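PDB 7LKK: aminofutalosine deaminase from Helicobacter pylori, which hydrolytically deaminates the adenine base of aminofutalosine in the menaquinone pathway and probably also converts adenosine into inosine. Local coordinates for residues A[150-155]-A[384-389]; A[186-191]-A[371-376]. One frame throughout, in Å; residues are numbered along the deposited sequence.

Contact 1. Residues A[150-155]-A[384-389]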
loop_
_atom_site.group_PDB
_atom_site.type_symbol
_atom_site.label_atom_id
_atom_site.label_comp_id
_atom_site.label_asym_id
_atom_site.label_seq_id
_atom_site.Cartn_x
_atom_site.Cartn_y
_atom_site.Cartn_z
ATOM N N PRO A 150 -27.458 4.739 -4.088
ATOM C CA PRO A 150 -27.842 3.366 -4.449
ATOM C C PRO A 150 -27.204 2.294 -3.579
ATOM O O PRO A 150 -27.472 1.108 -3.798
ATOM C CB PRO A 150 -27.364 3.247 -5.905
ATOM C CG PRO A 150 -26.259 4.224 -6.022
ATOM C CD PRO A 150 -26.601 5.367 -5.106
ATOM N N LEU A 151 -26.389 2.675 -2.598
ATOM C CA LEU A 151 -25.710 1.706 -1.749
ATOM C C LEU A 151 -26.689 0.964 -0.848
ATOM O O LEU A 151 -27.651 1.544 -0.335
ATOM C CB LEU A 151 -24.660 2.408 -0.885
ATOM C CG LEU A 151 -23.324 2.779 -1.523
ATOM C CD1 LEU A 151 -22.548 3.719 -0.611
ATOM C CD2 LEU A 151 -22.514 1.530 -1.822
ATOM N N ASN A 152 -26.444 -0.332 -0.663
ATOM C CA ASN A 152 -27.047 -1.053 0.450
ATOM C C ASN A 152 -26.347 -0.640 1.740
ATOM O O ASN A 152 -25.116 -0.662 1.820
ATOM C CB ASN A 152 -26.933 -2.563 0.250
ATOM C CG ASN A 152 -27.553 -3.032 -1.051
ATOM O OD1 ASN A 152 -28.734 -2.799 -1.311
ATOM N ND2 ASN A 152 -26.755 -3.701 -1.878
ATOM N N ALA A 153 -27.124 -0.246 2.744
ATOM C CA ALA A 153 -26.559 0.310 3.965
ATOM C C ALA A 153 -27.070 -0.443 5.183
ATOM O O ALA A 153 -28.283 -0.598 5.360
ATOM C CB ALA A 153 -26.889 1.800 4.094
ATOM N N VAL A 154 -26.141 -0.913 6.010
ATOM C CA VAL A 154 -26.434 -1.375 7.361
ATOM C C VAL A 154 -25.805 -0.365 8.311
ATOM O O VAL A 154 -24.578 -0.329 8.470
ATOM C CB VAL A 154 -25.900 -2.789 7.621
ATOM C CG1 VAL A 154 -26.199 -3.210 9.052
ATOM C CG2 VAL A 154 -26.508 -3.774 6.635
ATOM N N VAL A 155 -26.635 0.463 8.936
ATOM C CA VAL A 155 -26.149 1.542 9.789
ATOM C C VAL A 155 -26.129 1.042 11.228
ATOM O O VAL A 155 -27.177 0.743 11.809
ATOM C CB VAL A 155 -27.002 2.808 9.648
ATOM C CG1 VAL A 155 -26.620 3.821 10.715
ATOM C CG2 VAL A 155 -26.825 3.405 8.262
ATOM N N ARG A 384 -28.716 -11.481 -4.700
ATOM C CA ARG A 384 -28.958 -10.178 -5.301
ATOM C C ARG A 384 -28.048 -9.967 -6.504
ATOM O O ARG A 384 -26.906 -10.434 -6.540
ATOM C CB ARG A 384 -28.728 -9.063 -4.278
ATOM C CG ARG A 384 -29.771 -8.990 -3.175
ATOM C CD ARG A 384 -29.392 -7.915 -2.169
ATOM N NE ARG A 384 -28.921 -6.709 -2.843
ATOM C CZ ARG A 384 -29.692 -5.668 -3.141
ATOM N NH1 ARG A 384 -30.977 -5.673 -2.813
ATOM N NH2 ARG A 384 -29.176 -4.617 -3.761
ATOM N N ALA A 385 -28.567 -9.252 -7.502
ATOM C CA ALA A 385 -27.792 -8.892 -8.688
ATOM C C ALA A 385 -26.942 -7.645 -8.418
ATOM O O ALA A 385 -27.106 -6.591 -9.030
ATOM C CB ALA A 385 -28.718 -8.687 -9.881
ATOM N N ASP A 386 -26.034 -7.782 -7.456
ATOM C CA ASP A 386 -25.053 -6.749 -7.132
ATOM C C ASP A 386 -23.748 -7.151 -7.811
ATOM O O ASP A 386 -23.006 -7.997 -7.304
ATOM C CB ASP A 386 -24.890 -6.603 -5.622
ATOM C CG ASP A 386 -26.176 -6.172 -4.929
ATOM O OD1 ASP A 386 -27.054 -5.578 -5.591
ATOM O OD2 ASP A 386 -26.308 -6.432 -3.715
ATOM N N LEU A 387 -23.465 -6.548 -8.963
ATOM C CA LEU A 387 -22.411 -7.034 -9.841
ATOM C C LEU A 387 -21.515 -5.894 -10.299
ATOM O O LEU A 387 -21.995 -4.810 -10.644
ATOM C CB LEU A 387 -23.009 -7.748 -11.061
ATOM C CG LEU A 387 -23.921 -8.934 -10.735
ATOM C CD1 LEU A 387 -24.709 -9.380 -11.959
ATOM C CD2 LEU A 387 -23.109 -10.088 -10.165
ATOM N N SER A 388 -20.210 -6.160 -10.320
ATOM C CA SER A 388 -19.209 -5.221 -10.807
ATOM C C SER A 388 -18.524 -5.792 -12.040
ATOM O O SER A 388 -18.309 -7.004 -12.137
ATOM C CB SER A 388 -18.156 -4.924 -9.733
ATOM O OG SER A 388 -18.705 -4.218 -8.636
ATOM N N VAL A 389 -18.186 -4.913 -12.980
ATOM C CA VAL A 389 -17.356 -5.252 -14.131
ATOM C C VAL A 389 -16.165 -4.304 -14.153
ATOM O O VAL A 389 -16.341 -3.080 -14.139
ATOM C CB VAL A 389 -18.147 -5.169 -15.451
ATOM C CG1 VAL A 389 -17.233 -5.445 -16.637
ATOM C CG2 VAL A 389 -19.323 -6.137 -15.435
#
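Asn152 meets the paired side chains of Arg384 and Asp386 with its amide. Its CB heads for the facing segment, and CG, anti to the carbonyl carbon and beside the backbone N (chi1 -57°), carries the amide to the pair from the opposite direction. Asn152 CG approaches Arg384 NH2 to 3.5 Å. Beyond it the two tips part. Asn152 OD1 lies over one face of the guanidinium, 3.1 Å from Arg384 NH2, with the amide and guanidinium planes 88° apart. Because the N-H bonds point out in the guanidinium plane, the N-H...O angle is poor and no hydrogen bond forms. Asn152 ND2 gives a weak, bent bond to Asp386 OD2 at 3.3 Å and also a hydrogen bond to Ser132 OG.

Arg384 grips the carboxylate side-on, NE to Asp386 OD2 at 2.8 Å and almost straight (172°), NH2 to Asp386 OD1 at 3.0 Å and more bent. The inverse gamma turn centred on Ala385 separates the two residues. Gly418 N also binds Asp386 OD1, and Asn376 ND2 binds Asp386 OD2, so a buried carboxylate is well supplied with donors. Such a polar seam joins the start of an amidohydrolase TIM-barrel strand to the approach to strand 387-391, remote from the metal centre.

Contact 2. Residues A[186-191]-A[371-376]; sequences KLKAAL and ALALNN
Lys188 and Leu372 have the nearest CA atoms of the two segments, 9.4 Å apart, where strand 187-193 passes the end of helix 366-371 and Ala373 turns to a positive phi of 54° in a Schellman motif. A gap of that size calls for a long side chain, and Lys188 supplies it. CG stands anti to the backbone N (chi1 172°), and the chain then bends at chi3, which delivers the ammonium group to the peptide carbonyls at the C-terminal end of the helix. Lys188 NZ donates a hydrogen bond to Leu372 O at 2.9 Å, although the position of that oxygen is less sure than most. Ala373 O lies 3.1 Å from Lys188 NZ. A water lies between these two atoms: it donates to Ala373 O at 3.0 Å and accepts from Lys188 NZ over a rather short 2.5 Å, a value to be read with caution.

An apolar atom also borders the charge, Ala373 CB coming to 3.7 Å from Lys188 NZ. The positive group probably gains from the negative end of the helix dipole.

Around this junction the strand 187-193 pairs with barrel strand 152-159, whose Val154 packs against the Lys188 side chain. Leu372 packs on Ile76 and Ala78 of strand 69-80, the strand that carries the iron ligand His79, and His270 NE2 binds Ala371 O. The segment at the end of helix 366-371 thus touches both strands, Lys188 reaching it from one and Leu372 packing on the other.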
loop_
_atom_site.group_PDB
_atom_site.type_symbol
_atom_site.label_atom_id
_atom_site.label_comp_id
_atom_site.label_asym_id
_atom_site.label_seq_id
_atom_site.Cartn_x
_atom_site.Cartn_y
_atom_site.Cartn_z
ATOM N N LYS A 186 -33.206 -0.857 1.314
ATOM C CA LYS A 186 -31.791 -0.538 1.190
ATOM C C LYS A 186 -31.131 -0.150 2.506
ATOM O O LYS A 186 -29.905 0.001 2.540
ATOM C CB LYS A 186 -31.583 0.596 0.175
ATOM C CG LYS A 186 -31.884 0.208 -1.262
ATOM C CD LYS A 186 -30.983 0.956 -2.230
ATOM C CE LYS A 186 -31.357 2.428 -2.303
ATOM N NZ LYS A 186 -32.570 2.646 -3.137
ATOM N N LEU A 187 -31.898 0.024 3.581
ATOM C CA LEU A 187 -31.355 0.469 4.859
ATOM C C LEU A 187 -31.789 -0.496 5.951
ATOM O O LEU A 187 -32.989 -0.663 6.195
ATOM C CB LEU A 187 -31.813 1.891 5.195
ATOM C CG LEU A 187 -31.230 2.449 6.495
ATOM C CD1 LEU A 187 -29.722 2.288 6.496
ATOM C CD2 LEU A 187 -31.616 3.906 6.700
ATOM N N LYS A 188 -30.815 -1.123 6.603
ATOM C CA LYS A 188 -31.043 -1.963 7.769
ATOM C C LYS A 188 -30.453 -1.278 8.994
ATOM O O LYS A 188 -29.303 -0.829 8.964
ATOM C CB LYS A 188 -30.422 -3.350 7.582
ATOM C CG LYS A 188 -30.452 -4.216 8.834
ATOM C CD LYS A 188 -30.374 -5.700 8.500
ATOM C CE LYS A 188 -29.139 -6.020 7.673
ATOM N NZ LYS A 188 -29.079 -7.457 7.279
ATOM N N ALA A 189 -31.240 -1.192 10.061
ATOM C CA ALA A 189 -30.782 -0.579 11.298
ATOM C C ALA A 189 -30.086 -1.614 12.171
ATOM O O ALA A 189 -30.561 -2.744 12.317
ATOM C CB ALA A 189 -31.950 0.050 12.059
ATOM N N ALA A 190 -28.959 -1.216 12.755
ATOM C CA ALA A 190 -28.171 -2.085 13.615
ATOM C C ALA A 190 -27.594 -1.248 14.749
ATOM O O ALA A 190 -27.775 -0.028 14.800
ATOM C CB ALA A 190 -27.071 -2.801 12.824
ATOM N N LEU A 191 -26.894 -1.912 15.665
ATOM C CA LEU A 191 -26.391 -1.283 16.876
ATOM C C LEU A 191 -24.934 -1.663 17.089
ATOM O O LEU A 191 -24.462 -2.696 16.608
ATOM C CB LEU A 191 -27.224 -1.684 18.100
ATOM C CG LEU A 191 -28.629 -1.085 18.152
ATOM C CD1 LEU A 191 -29.562 -1.957 18.975
ATOM C CD2 LEU A 191 -28.577 0.327 18.710
ATOM N N ALA A 371 -21.273 -11.327 7.157
ATOM C CA ALA A 371 -21.200 -10.520 8.368
ATOM C C ALA A 371 -22.386 -9.566 8.474
ATOM O O ALA A 371 -22.929 -9.360 9.563
ATOM C CB ALA A 371 -19.883 -9.745 8.406
ATOM N N LEU A 372 -22.799 -8.977 7.360
ATOM C CA LEU A 372 -23.898 -8.025 7.359
ATOM C C LEU A 372 -25.259 -8.684 7.121
ATOM O O LEU A 372 -26.260 -7.975 6.994
ATOM C CB LEU A 372 -23.638 -6.933 6.308
ATOM C CG LEU A 372 -22.856 -5.682 6.764
ATOM C CD1 LEU A 372 -21.636 -6.004 7.630
ATOM C CD2 LEU A 372 -22.452 -4.805 5.590
ATOM N N ALA A 373 -25.317 -10.018 7.017
ATOM C CA ALA A 373 -26.575 -10.743 6.775
ATOM C C ALA A 373 -27.279 -10.199 5.531
ATOM O O ALA A 373 -28.488 -9.931 5.526
ATOM C CB ALA A 373 -27.501 -10.694 7.990
ATOM N N LEU A 374 -26.494 -10.039 4.473
ATOM C CA LEU A 374 -26.896 -9.509 3.177
ATOM C C LEU A 374 -26.978 -10.651 2.175
ATOM O O LEU A 374 -26.187 -11.590 2.262
ATOM C CB LEU A 374 -25.795 -8.507 2.733
ATOM C CG LEU A 374 -25.909 -6.993 2.965
ATOM C CD1 LEU A 374 -26.713 -6.178 1.967
ATOM C CD2 LEU A 374 -26.669 -6.922 4.344
ATOM N N ASN A 375 -27.902 -10.578 1.203
ATOM C CA ASN A 375 -28.085 -11.680 0.234
ATOM C C ASN A 375 -27.288 -11.413 -1.047
ATOM O O ASN A 375 -27.813 -11.378 -2.162
ATOM C CB ASN A 375 -29.563 -11.910 -0.086
ATOM C CG ASN A 375 -29.788 -13.122 -0.961
ATOM O OD1 ASN A 375 -29.097 -14.125 -0.837
ATOM N ND2 ASN A 375 -30.784 -13.040 -1.841
ATOM N N ASN A 376 -25.989 -11.230 -0.870
ATOM C CA ASN A 376 -25.126 -10.897 -1.990
ATOM C C ASN A 376 -23.720 -11.396 -1.675
ATOM O O ASN A 376 -23.543 -12.346 -0.906
ATOM C CB ASN A 376 -25.191 -9.384 -2.264
ATOM C CG ASN A 376 -24.768 -8.547 -1.062
ATOM O OD1 ASN A 376 -24.269 -9.064 -0.063
ATOM N ND2 ASN A 376 -24.968 -7.241 -1.164
HETATM O O HOH W 1 -30.447 -7.708 5.174
#

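The two contacts show how one barrel meets a single connecting region with different chemistry. Contact 1 is buried and joins an amide to a salt-bridged pair; contact 2 is only partly buried and sets an ammonium group against peptide oxygens. Their centres lie 11 Å apart. Strands 152-159 and 187-193 are neighbours in the barrel, probably bonded by Ala153 N to Lys186 O at 2.8 Å, and between the second segments Arg384 N probably bonds Asn375 O at 2.7 Å. Ser132 OG is bonded by both Asn152 and Asn376, tying the contacts together, while Leu374 packs against Asn152 and Val154.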